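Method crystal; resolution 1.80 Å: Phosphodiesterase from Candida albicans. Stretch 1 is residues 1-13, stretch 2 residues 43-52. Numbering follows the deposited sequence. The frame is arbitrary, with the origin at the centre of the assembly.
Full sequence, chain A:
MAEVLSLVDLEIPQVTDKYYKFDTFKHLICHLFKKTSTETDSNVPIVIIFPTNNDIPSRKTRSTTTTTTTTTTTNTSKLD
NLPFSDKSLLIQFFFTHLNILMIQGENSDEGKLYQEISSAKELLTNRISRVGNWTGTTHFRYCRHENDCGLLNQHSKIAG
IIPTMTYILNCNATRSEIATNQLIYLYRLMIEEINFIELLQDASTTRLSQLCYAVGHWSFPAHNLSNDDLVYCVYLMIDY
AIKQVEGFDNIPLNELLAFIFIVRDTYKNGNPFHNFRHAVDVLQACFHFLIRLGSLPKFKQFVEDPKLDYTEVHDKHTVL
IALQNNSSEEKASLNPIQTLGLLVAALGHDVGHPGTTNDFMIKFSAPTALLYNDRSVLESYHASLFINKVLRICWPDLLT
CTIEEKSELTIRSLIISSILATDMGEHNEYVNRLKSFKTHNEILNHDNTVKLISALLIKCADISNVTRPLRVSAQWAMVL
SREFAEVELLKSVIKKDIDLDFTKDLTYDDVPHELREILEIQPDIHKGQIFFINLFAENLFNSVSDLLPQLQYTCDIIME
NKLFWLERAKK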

# COMPACT_ATOMS: atom_id res chain seq x y z
N MET A 1 5.26 -9.16 28.13
CA MET A 1 4.42 -7.98 27.71
C MET A 1 5.00 -7.17 26.52
O MET A 1 4.37 -7.09 25.48
CB MET A 1 4.14 -7.07 28.90
CG MET A 1 2.66 -6.84 29.13
SD MET A 1 2.20 -6.13 30.71
CE MET A 1 3.61 -5.09 31.11
N ALA A 2 6.17 -6.55 26.68
CA ALA A 2 6.73 -5.69 25.63
C ALA A 2 7.98 -6.29 24.98
O ALA A 2 8.71 -7.07 25.59
CB ALA A 2 7.07 -4.33 26.20
N GLU A 3 8.21 -5.91 23.73
CA GLU A 3 9.49 -6.10 23.09
C GLU A 3 10.32 -4.88 23.43
O GLU A 3 9.91 -3.75 23.17
CB GLU A 3 9.34 -6.24 21.57
CG GLU A 3 10.67 -6.21 20.82
CD GLU A 3 10.57 -6.68 19.38
OE1 GLU A 3 10.01 -7.76 19.14
OE2 GLU A 3 11.08 -5.98 18.48
N VAL A 4 11.50 -5.10 24.02
CA VAL A 4 12.34 -4.01 24.47
C VAL A 4 13.58 -3.94 23.59
O VAL A 4 14.25 -4.95 23.37
CB VAL A 4 12.73 -4.14 25.95
CG1 VAL A 4 13.62 -2.98 26.37
CG2 VAL A 4 11.49 -4.22 26.85
N LEU A 5 13.84 -2.75 23.06
CA LEU A 5 14.97 -2.48 22.19
C LEU A 5 15.80 -1.46 22.92
O LEU A 5 15.32 -0.37 23.22
CB LEU A 5 14.49 -1.91 20.86
CG LEU A 5 13.37 -2.70 20.16
CD1 LEU A 5 13.06 -2.05 18.83
CD2 LEU A 5 13.74 -4.15 19.94
N SER A 6 17.05 -1.81 23.26
CA SER A 6 17.87 -0.95 24.10
C SER A 6 19.21 -0.56 23.49
O SER A 6 19.90 -1.37 22.86
CB SER A 6 18.12 -1.63 25.45
OG SER A 6 18.90 -0.77 26.27
N LEU A 7 19.58 0.69 23.72
CA LEU A 7 20.88 1.21 23.34
C LEU A 7 21.80 1.30 24.55
O LEU A 7 22.94 1.73 24.43
CB LEU A 7 20.74 2.59 22.69
CG LEU A 7 20.17 2.59 21.27
CD1 LEU A 7 19.86 4.00 20.81
CD2 LEU A 7 21.15 1.92 20.31
N VAL A 8 21.30 0.87 25.71
CA VAL A 8 21.99 1.04 26.99
C VAL A 8 21.83 -0.21 27.87
O VAL A 8 21.14 -1.16 27.49
CB VAL A 8 21.46 2.27 27.75
CG1 VAL A 8 21.76 3.55 26.98
CG2 VAL A 8 19.97 2.15 28.02
N ASP A 9 22.45 -0.19 29.05
CA ASP A 9 22.48 -1.36 29.95
C ASP A 9 21.19 -1.64 30.71
O ASP A 9 20.94 -2.79 31.10
CB ASP A 9 23.62 -1.21 30.97
CG ASP A 9 24.96 -0.99 30.31
OD1 ASP A 9 25.38 -1.86 29.51
OD2 ASP A 9 25.59 0.05 30.59
N LEU A 10 20.39 -0.61 30.95
CA LEU A 10 19.19 -0.73 31.80
C LEU A 10 18.25 -1.86 31.35
O LEU A 10 18.01 -2.05 30.16
CB LEU A 10 18.44 0.60 31.82
CG LEU A 10 17.08 0.65 32.54
CD1 LEU A 10 17.20 0.30 34.02
CD2 LEU A 10 16.46 2.03 32.35
N GLU A 11 17.76 -2.62 32.33
CA GLU A 11 16.74 -3.63 32.10
C GLU A 11 15.47 -3.25 32.86
O GLU A 11 15.54 -2.65 33.94
CB GLU A 11 17.24 -5.00 32.55
CG GLU A 11 18.30 -5.57 31.61
CD GLU A 11 18.81 -6.93 32.05
OE1 GLU A 11 18.01 -7.77 32.51
OE2 GLU A 11 20.04 -7.15 31.93
N ILE A 12 14.32 -3.58 32.28
CA ILE A 12 13.01 -3.28 32.85
C ILE A 12 12.18 -4.56 32.84
O ILE A 12 11.17 -4.65 32.15
CB ILE A 12 12.28 -2.15 32.08
CG1 ILE A 12 12.24 -2.42 30.56
CG2 ILE A 12 12.95 -0.81 32.32
CD1 ILE A 12 11.43 -1.40 29.78
N PRO A 13 12.61 -5.57 33.63
CA PRO A 13 12.07 -6.93 33.50
C PRO A 13 10.57 -7.06 33.77
O PRO A 13 9.94 -7.98 33.25
CB PRO A 13 12.87 -7.74 34.53
CG PRO A 13 13.39 -6.74 35.50
CD PRO A 13 13.62 -5.49 34.71
N ASN A 43 1.85 -6.74 17.16
CA ASN A 43 0.76 -6.81 18.13
C ASN A 43 1.22 -6.80 19.59
O ASN A 43 0.49 -7.22 20.49
CB ASN A 43 -0.14 -8.01 17.83
CG ASN A 43 0.48 -9.32 18.23
OD1 ASN A 43 1.70 -9.45 18.28
ND2 ASN A 43 -0.37 -10.30 18.54
N VAL A 44 2.43 -6.29 19.81
CA VAL A 44 2.96 -6.10 21.16
C VAL A 44 3.53 -4.68 21.24
O VAL A 44 4.03 -4.16 20.24
CB VAL A 44 4.06 -7.12 21.53
CG1 VAL A 44 3.46 -8.53 21.67
CG2 VAL A 44 5.20 -7.13 20.53
N PRO A 45 3.45 -4.06 22.42
CA PRO A 45 4.09 -2.75 22.53
C PRO A 45 5.60 -2.89 22.44
O PRO A 45 6.15 -3.91 22.90
CB PRO A 45 3.69 -2.26 23.92
CG PRO A 45 2.59 -3.14 24.36
CD PRO A 45 2.72 -4.43 23.63
N ILE A 46 6.24 -1.90 21.84
CA ILE A 46 7.69 -1.86 21.73
C ILE A 46 8.19 -0.71 22.59
O ILE A 46 7.71 0.43 22.48
CB ILE A 46 8.14 -1.69 20.27
CG1 ILE A 46 7.78 -2.93 19.46
CG2 ILE A 46 9.65 -1.40 20.21
CD1 ILE A 46 7.98 -2.76 17.97
N VAL A 47 9.16 -1.01 23.46
CA VAL A 47 9.80 0.01 24.30
C VAL A 47 11.22 0.22 23.80
O VAL A 47 11.98 -0.75 23.66
CB VAL A 47 9.84 -0.40 25.79
CG1 VAL A 47 10.59 0.65 26.61
CG2 VAL A 47 8.44 -0.62 26.33
N ILE A 48 11.58 1.46 23.49
CA ILE A 48 12.96 1.79 23.10
C ILE A 48 13.63 2.58 24.23
O ILE A 48 13.11 3.60 24.66
CB ILE A 48 13.03 2.56 21.78
CG1 ILE A 48 12.35 1.76 20.66
CG2 ILE A 48 14.48 2.84 21.39
CD1 ILE A 48 12.34 2.46 19.32
N ILE A 49 14.77 2.08 24.69
CA ILE A 49 15.53 2.71 25.78
C ILE A 49 16.74 3.42 25.19
O ILE A 49 17.64 2.78 24.64
CB ILE A 49 15.98 1.69 26.85
CG1 ILE A 49 14.80 0.79 27.24
CG2 ILE A 49 16.51 2.41 28.09
CD1 ILE A 49 15.16 -0.31 28.22
N PHE A 50 16.72 4.75 25.27
CA PHE A 50 17.84 5.59 24.87
C PHE A 50 18.71 5.94 26.08
O PHE A 50 18.27 5.79 27.22
CB PHE A 50 17.33 6.90 24.25
CG PHE A 50 16.66 6.72 22.93
CD1 PHE A 50 17.40 6.72 21.76
CD2 PHE A 50 15.28 6.57 22.85
CE1 PHE A 50 16.79 6.56 20.53
CE2 PHE A 50 14.66 6.41 21.62
CZ PHE A 50 15.42 6.41 20.46
N PRO A 51 19.95 6.42 25.83
CA PRO A 51 20.78 6.96 26.92
C PRO A 51 20.19 8.23 27.51
O PRO A 51 19.55 9.01 26.78
CB PRO A 51 22.12 7.29 26.22
CG PRO A 51 22.08 6.61 24.90
CD PRO A 51 20.64 6.41 24.53
N THR A 52 20.40 8.46 28.81
CA THR A 52 19.87 9.66 29.48
C THR A 52 20.53 10.92 28.92
O THR A 52 21.61 10.87 28.34
CB THR A 52 20.09 9.63 31.01
OG1 THR A 52 21.49 9.55 31.30
CG2 THR A 52 19.35 8.45 31.65

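Two parallel β-strands, residues 2-6 and 46-49, lie side by side with axes 4.7 Å apart at closest approach and N-to-C directions 21° apart. The hydrogen bonds follow the usual parallel pattern, in which alternate residues of the first strand use both their backbone N and O. Glu3 N donates to Pro45 O (3.0 Å) and Glu3 O accepts from Val47 N (2.9 Å); Leu5 N donates to Val47 O (2.8 Å, nearly linear at 174°) and Leu5 O accepts from Ile49 N (2.9 Å). Leu7 N extends the ladder past the strand end by donating to Ile49 O (3.0 Å). CA-H...O contacts fill the gaps between these rungs, as from Ile48 CA to Leu5 O (3.2 Å) and from Val4 CA to Val47 O (3.4 Å).

This register pairs Glu3 with Ile46 and Leu5 with Ile48 on one face, Val4 with Val47 and Ser6 with Ile49 on the other. On the first face Leu5 (chi1 -50°, m; chi2 t) places CD1 3.7 Å from Ile46 CG2, so its side chain reaches back one pair along the neighbouring strand. Ile46 and Ile48 share the m,t rotamer, which leaves CG1 of each beside the CB of its paired residue: Ile46 CG1 is 4.2 Å from Glu3 CB and Ile48 CG1 4.3 Å from Leu5 CB. Glu3, t at chi1 and chi2, is extended, and its OE2 is hydrogen-bonded elsewhere in the structure.

On the opposite face Ile49 has the largest area covered, 136 Å². Its m,t conformation sets CD1 3.6 Å from Val4 CG1 and leaves CG2 3.5 Å from Val8 CG2, so the two ends of one branched side chain meet different neighbours. Val4 and Val47 are both t at chi1, and the methyls of each serve different neighbours: Val47 CG2 lies 4.0 Å from Ala2 CB while its CG1 faces Ile12, and Val4 CG2 lies 4.3 Å from Val47 CB while its CG1 meets Ile49. Ile12, p at chi1 and t at chi2, folds back over this face although it lies beyond the strand: its CD1 approaches Val47 CG1 (3.9 Å) and Ile49 CD1 (4.2 Å). These contacts are purely apolar, and methyl packing excludes water without demanding a fixed direction. Ser6, chi1 t, instead turns its hydroxyl to its own chain, where OG donates to Val8 O (2.6 Å), satisfying a polar group among hydrocarbon neighbours and tying down the turn after the strand.

Beyond the strands, Leu7 and Val8 point toward the second stretch. Leu7 (m,t) brings CD1 obliquely to the Phe50 ring, 3.8 Å from CD1 of Phe50, although the CA-to-CB bond of Phe50 points away. Val8, m at chi1, divides its methyls: CG2 meets Ile49, whereas CG1 lies 3.7 Å from Pro51 CG.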